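Local coordinates for protein muramoyltetrapeptide carboxypeptidase (Oxalobacter formigenes OXCC13, PDB 6UUK) that probably acts as a serine-type LD-carboxypeptidase of the peptidase S66 family, trimming muramoyl tetrapeptides of the bacterial cell wall, at residues V212-T217 against A329-K334; P198-K203 against L340-Y345. All blocks are in the same frame, centred on the assembly; numbering follows the deposited sequence.

Contact 1: residues V212-T217 against A329-K334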
loop_
_atom_site.group_PDB
_atom_site.type_symbol
_atom_site.label_atom_id
_atom_site.label_comp_id
_atom_site.label_asym_id
_atom_site.label_seq_id
_atom_site.Cartn_x
_atom_site.Cartn_y
_atom_site.Cartn_z
ATOM N N VAL B 212 15.032 -10.347 23.625
ATOM C CA VAL B 212 16.000 -9.735 22.729
ATOM C C VAL B 212 16.845 -8.738 23.518
ATOM O O VAL B 212 16.515 -8.351 24.639
ATOM C CB VAL B 212 15.324 -9.054 21.522
ATOM C CG1 VAL B 212 14.245 -9.954 20.943
ATOM C CG2 VAL B 212 14.750 -7.704 21.920
ATOM N N ASP B 213 17.956 -8.323 22.910
ATOM C CA ASP B 213 18.847 -7.337 23.508
ATOM C C ASP B 213 19.676 -6.672 22.418
ATOM O O ASP B 213 20.906 -6.790 22.400
ATOM C CB ASP B 213 19.751 -7.989 24.558
ATOM C CG ASP B 213 20.482 -6.970 25.411
ATOM O OD1 ASP B 213 19.834 -6.340 26.274
ATOM O OD2 ASP B 213 21.704 -6.799 25.221
ATOM N N VAL B 214 19.009 -5.977 21.504
ATOM C CA VAL B 214 19.661 -5.391 20.350
ATOM C C VAL B 214 19.819 -3.892 20.561
ATOM O O VAL B 214 19.271 -3.308 21.495
ATOM C CB VAL B 214 18.889 -5.694 19.043
ATOM C CG1 VAL B 214 18.894 -7.186 18.759
ATOM C CG2 VAL B 214 17.465 -5.169 19.136
ATOM N N GLU B 215 20.579 -3.253 19.675
ATOM C CA GLU B 215 20.817 -1.814 19.743
ATOM C C GLU B 215 21.134 -1.315 18.343
ATOM O O GLU B 215 22.105 -1.766 17.731
ATOM C CB GLU B 215 21.960 -1.490 20.708
ATOM C CG GLU B 215 22.356 -0.023 20.736
ATOM C CD GLU B 215 23.423 0.272 21.771
ATOM O OE1 GLU B 215 23.591 -0.543 22.703
ATOM O OE2 GLU B 215 24.095 1.318 21.653
ATOM N N GLY B 216 20.320 -0.395 17.842
ATOM C CA GLY B 216 20.519 0.129 16.511
ATOM C C GLY B 216 19.773 1.429 16.310
ATOM O O GLY B 216 19.250 2.022 17.255
ATOM N N THR B 217 19.730 1.863 15.052
ATOM C CA THR B 217 19.074 3.115 14.694
ATOM C C THR B 217 17.564 2.913 14.663
ATOM O O THR B 217 17.060 2.058 13.926
ATOM C CB THR B 217 19.576 3.614 13.341
ATOM O OG1 THR B 217 21.000 3.781 13.388
ATOM C CG2 THR B 217 18.929 4.946 12.991
ATOM N N ALA B 329 18.590 3.577 19.464
ATOM C CA ALA B 329 17.685 2.868 20.354
ATOM C C ALA B 329 18.361 1.645 20.963
ATOM O O ALA B 329 19.292 1.073 20.388
ATOM C CB ALA B 329 16.416 2.439 19.615
ATOM N N HIS B 330 17.873 1.248 22.137
ATOM C CA HIS B 330 18.360 0.070 22.853
ATOM C C HIS B 330 17.139 -0.740 23.277
ATOM O O HIS B 330 16.469 -0.395 24.255
ATOM C CB HIS B 330 19.212 0.468 24.055
ATOM C CG HIS B 330 19.835 -0.693 24.766
ATOM N ND1 HIS B 330 19.830 -1.972 24.253
ATOM C CD2 HIS B 330 20.486 -0.766 25.951
ATOM C CE1 HIS B 330 20.449 -2.783 25.092
ATOM N NE2 HIS B 330 20.857 -2.076 26.130
ATOM N N LEU B 331 16.849 -1.810 22.542
ATOM C CA LEU B 331 15.667 -2.623 22.793
ATOM C C LEU B 331 16.017 -3.789 23.707
ATOM O O LEU B 331 16.968 -4.533 23.443
ATOM C CB LEU B 331 15.077 -3.138 21.480
ATOM C CG LEU B 331 13.801 -3.972 21.599
ATOM C CD1 LEU B 331 12.702 -3.182 22.295
ATOM C CD2 LEU B 331 13.343 -4.436 20.225
HETATM N N MSE B 332 15.248 -3.941 24.781
HETATM C CA MSE B 332 15.461 -5.017 25.744
HETATM C C MSE B 332 14.137 -5.653 26.154
HETATM O O MSE B 332 13.239 -4.969 26.642
HETATM C CB MSE B 332 16.193 -4.491 26.980
HETATM C CG MSE B 332 17.608 -4.010 26.713
HETATM SE SE MSE B 332 18.330 -2.962 28.189
HETATM C CE MSE B 332 17.118 -1.437 28.090
ATOM N N SER B 333 14.022 -6.963 25.957
ATOM C CA SER B 333 12.833 -7.719 26.328
ATOM C C SER B 333 13.233 -8.846 27.270
ATOM O O SER B 333 14.148 -9.618 26.966
ATOM C CB SER B 333 12.126 -8.277 25.091
ATOM O OG SER B 333 13.001 -9.082 24.322
ATOM N N LYS B 334 12.545 -8.936 28.410
ATOM C CA LYS B 334 12.895 -9.876 29.475
ATOM C C LYS B 334 11.669 -10.711 29.853
ATOM O O LYS B 334 11.252 -10.757 31.010
ATOM C CB LYS B 334 13.443 -9.134 30.693
ATOM C CG LYS B 334 14.347 -7.964 30.346
ATOM C CD LYS B 334 14.561 -7.054 31.542
ATOM C CE LYS B 334 15.117 -5.709 31.109
ATOM N NZ LYS B 334 14.196 -5.019 30.163
#

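Contact 2: residues P198-K203 against L340-Y345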
loop_
_atom_site.group_PDB
_atom_site.type_symbol
_atom_site.label_atom_id
_atom_site.label_comp_id
_atom_site.label_asym_id
_atom_site.label_seq_id
_atom_site.Cartn_x
_atom_site.Cartn_y
_atom_site.Cartn_z
ATOM N N PRO B 198 17.790 14.589 26.873
ATOM C CA PRO B 198 18.619 13.903 25.869
ATOM C C PRO B 198 18.319 12.422 25.733
ATOM O O PRO B 198 18.732 11.818 24.735
ATOM C CB PRO B 198 20.052 14.133 26.376
ATOM C CG PRO B 198 19.945 15.229 27.401
ATOM C CD PRO B 198 18.590 15.080 28.006
ATOM N N GLU B 199 17.628 11.814 26.695
ATOM C CA GLU B 199 17.350 10.385 26.675
ATOM C C GLU B 199 15.890 10.135 27.024
ATOM O O GLU B 199 15.313 10.836 27.862
ATOM C CB GLU B 199 18.256 9.626 27.655
ATOM C CG GLU B 199 19.736 9.694 27.317
ATOM C CD GLU B 199 20.602 9.012 28.357
ATOM O OE1 GLU B 199 20.087 8.703 29.452
ATOM O OE2 GLU B 199 21.798 8.783 28.079
ATOM N N THR B 200 15.298 9.133 26.375
ATOM C CA THR B 200 13.921 8.734 26.634
ATOM C C THR B 200 13.858 7.218 26.729
ATOM O O THR B 200 14.397 6.516 25.868
ATOM C CB THR B 200 12.972 9.230 25.536
ATOM O OG1 THR B 200 13.480 8.851 24.251
ATOM C CG2 THR B 200 12.825 10.744 25.596
ATOM N N SER B 201 13.198 6.718 27.772
ATOM C CA SER B 201 13.041 5.288 27.998
ATOM C C SER B 201 11.560 4.945 28.018
ATOM O O SER B 201 10.778 5.596 28.720
ATOM C CB SER B 201 13.703 4.860 29.312
ATOM O OG SER B 201 13.085 5.484 30.422
ATOM N N VAL B 202 11.180 3.926 27.253
ATOM C CA VAL B 202 9.793 3.487 27.145
ATOM C C VAL B 202 9.710 2.055 27.653
ATOM O O VAL B 202 10.409 1.168 27.146
ATOM C CB VAL B 202 9.271 3.588 25.703
ATOM C CG1 VAL B 202 7.797 3.219 25.646
ATOM C CG2 VAL B 202 9.498 4.988 25.154
ATOM N N LYS B 203 8.860 1.831 28.653
ATOM C CA LYS B 203 8.654 0.515 29.243
ATOM C C LYS B 203 7.182 0.148 29.137
ATOM O O LYS B 203 6.311 0.974 29.429
ATOM C CB LYS B 203 9.097 0.492 30.708
ATOM C CG LYS B 203 10.519 0.974 30.941
ATOM C CD LYS B 203 10.827 1.062 32.427
ATOM C CE LYS B 203 9.850 1.988 33.134
ATOM N NZ LYS B 203 10.118 2.072 34.596
ATOM N N LEU B 340 12.788 0.204 26.102
ATOM C CA LEU B 340 13.366 0.807 24.900
ATOM C C LEU B 340 13.993 2.147 25.276
ATOM O O LEU B 340 13.285 3.142 25.455
ATOM C CB LEU B 340 12.310 0.979 23.812
ATOM C CG LEU B 340 12.787 1.572 22.485
ATOM C CD1 LEU B 340 13.767 0.633 21.798
ATOM C CD2 LEU B 340 11.605 1.881 21.578
ATOM N N ASP B 341 15.318 2.170 25.390
ATOM C CA ASP B 341 16.052 3.401 25.644
ATOM C C ASP B 341 16.479 4.028 24.324
ATOM O O ASP B 341 16.962 3.336 23.424
ATOM C CB ASP B 341 17.278 3.133 26.519
ATOM C CG ASP B 341 16.927 2.442 27.821
ATOM O OD1 ASP B 341 15.766 2.557 28.264
ATOM O OD2 ASP B 341 17.815 1.785 28.403
ATOM N N ILE B 342 16.298 5.343 24.215
ATOM C CA ILE B 342 16.583 6.080 22.990
ATOM C C ILE B 342 17.550 7.210 23.310
ATOM O O ILE B 342 17.419 7.880 24.340
ATOM C CB ILE B 342 15.293 6.633 22.348
ATOM C CG1 ILE B 342 14.238 5.531 22.235
ATOM C CG2 ILE B 342 15.588 7.224 20.978
ATOM C CD1 ILE B 342 12.880 6.026 21.799
ATOM N N GLY B 343 18.522 7.423 22.423
ATOM C CA GLY B 343 19.497 8.478 22.595
ATOM C C GLY B 343 20.053 8.925 21.260
ATOM O O GLY B 343 19.639 8.450 20.200
ATOM N N ASP B 344 21.005 9.858 21.328
ATOM C CA ASP B 344 21.691 10.398 20.154
ATOM C C ASP B 344 20.700 11.045 19.183
ATOM O O ASP B 344 20.565 10.644 18.024
ATOM C CB ASP B 344 22.523 9.314 19.458
ATOM N N TYR B 345 20.008 12.066 19.683
ATOM C CA TYR B 345 19.067 12.837 18.883
ATOM C C TYR B 345 19.105 14.283 19.356
ATOM O O TYR B 345 19.384 14.537 20.532
ATOM C CB TYR B 345 17.640 12.277 18.984
ATOM C CG TYR B 345 17.077 12.227 20.388
ATOM C CD1 TYR B 345 16.367 13.300 20.913
ATOM C CD2 TYR B 345 17.246 11.102 21.184
ATOM C CE1 TYR B 345 15.848 13.257 22.193
ATOM C CE2 TYR B 345 16.730 11.049 22.465
ATOM C CZ TYR B 345 16.033 12.129 22.965
ATOM O OH TYR B 345 15.519 12.081 24.240
#

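Contact 1: residues V212-T217 against A329-K334
His-330 and Val-214 are joined by a side-chain-to-backbone bond across two antiparallel strands, whose axes approach to 4.8 Å and run 160° apart. The imidazole ND1 donates to Val-214 O at 3.1 Å, with the acceptor near the ring plane. The same oxygen accepts the backbone N of Leu-331, and the two donors arrive from opposite faces of its carbonyl plane, so one carbonyl is gripped by the side chain of His-330 and the backbone of Leu-331. With CG anti to the backbone N (chi1 -175°), the ring of His-330 lies between two neighbours: Met-332 CG above one face, offset toward the rim, and Glu-215 OE1 over the centre of the other, 4.2 Å from the plane. Asp-213 OD1 comes obliquely to His-330 CE1 at 3.8 Å, the carboxylate and ring planes being 75° apart. The same OD1 atom lies 3.3 Å from CG of Met-332, a selenomethionine. Two nearby carboxylates could favour a protonated imidazole, though the structure does not settle its charge. On the face that carries Val-214 and Leu-331, Val-214 CG2 lies beside Leu-331 CB, the two side chains pointing the same way. Separately, Val-212 CG2 meets Leu-331 CG and CD2. Ser-333 N donates to Val-212 O at 3.1 Å, and Ser-333 OG, hydrogen-bonded to Pro-210 O, lies against Val-212 CG2. Gly-216 and Ala-329 form a hydrogen-bonded pair with Ala-329 N 2.8 Å from Gly-216 O. Within the mixed sheet, strand 337-343 flanks 328-333 and strand 242-248 flanks 213-222; Val-214, Ala-329 and Leu-331 all pack on Ile-242 of the latter, and Leu-331 continues onto Ala-273 and Val-275 of strand 273-280.

Contact 2: residues P198-K203 against L340-Y345
An antiparallel strand pair at the margin of the seven-stranded mixed sheet joins 200-203 to 340-343, with axes 4.6 Å apart. Thr-200 with Ile-342 and Val-202 with Leu-340 are hydrogen-bonded pairs, each closed by two backbone bonds; Ile-342 N to Thr-200 O measures 2.8 Å. Ser-201 and Asp-341 form the non-hydrogen-bonded pair between them, where Asp-341 OD1 lies 3.3 Å from Ser-201 CB while accepting from Gln-339 NE2. On the face that carries Thr-200, Val-202, Leu-340 and Ile-342, Thr-200 OG1 sits between its backbone N and carbonyl carbon (chi1 51°) and meets Ile-342 CB at 3.4 Å; the two side chains cross at a slant. Thr-200 CG2 is instead directed to Tyr-345 OH, 3.3 Å away. Beyond the paired strands the Tyr-345 ring swings back to the start of the other segment: Pro-198 O approaches it obliquely, 3.1 Å from CE2. The Tyr-345 hydroxyl makes a weak hydrogen bond to Ser-197 O. Strand 200-205 is outermost in the sheet within this chain, and 337-343 separates it from 328-333. Helix 185-196 meets Thr-200 and Tyr-345 through Thr-194, and Ile-342 and Tyr-345 pack on Pro-324 of strand 323-325.

Overall arrangement
Contacts 1 and 2 lie in one mixed sheet, their centres 11 Å apart, in the strand order 200-205, 337-343, 328-333, 213-222. The two central strands follow each other in the chain and join the contacts directly: His-330 N lies 2.6 Å from Asp-341 O, a probable hydrogen bond, and Ala-329 CB packs on Leu-340 CD1. The outer two of these four, 200-205 and 213-222, are also consecutive. Contact 1 is therefore nested inside the loop closed by contact 2, and strands 328-333 and 337-343, late in the chain, lie between the two earlier ones. Both contacts lie away from the predicted catalytic residues and tie the end of the chain into this sheet.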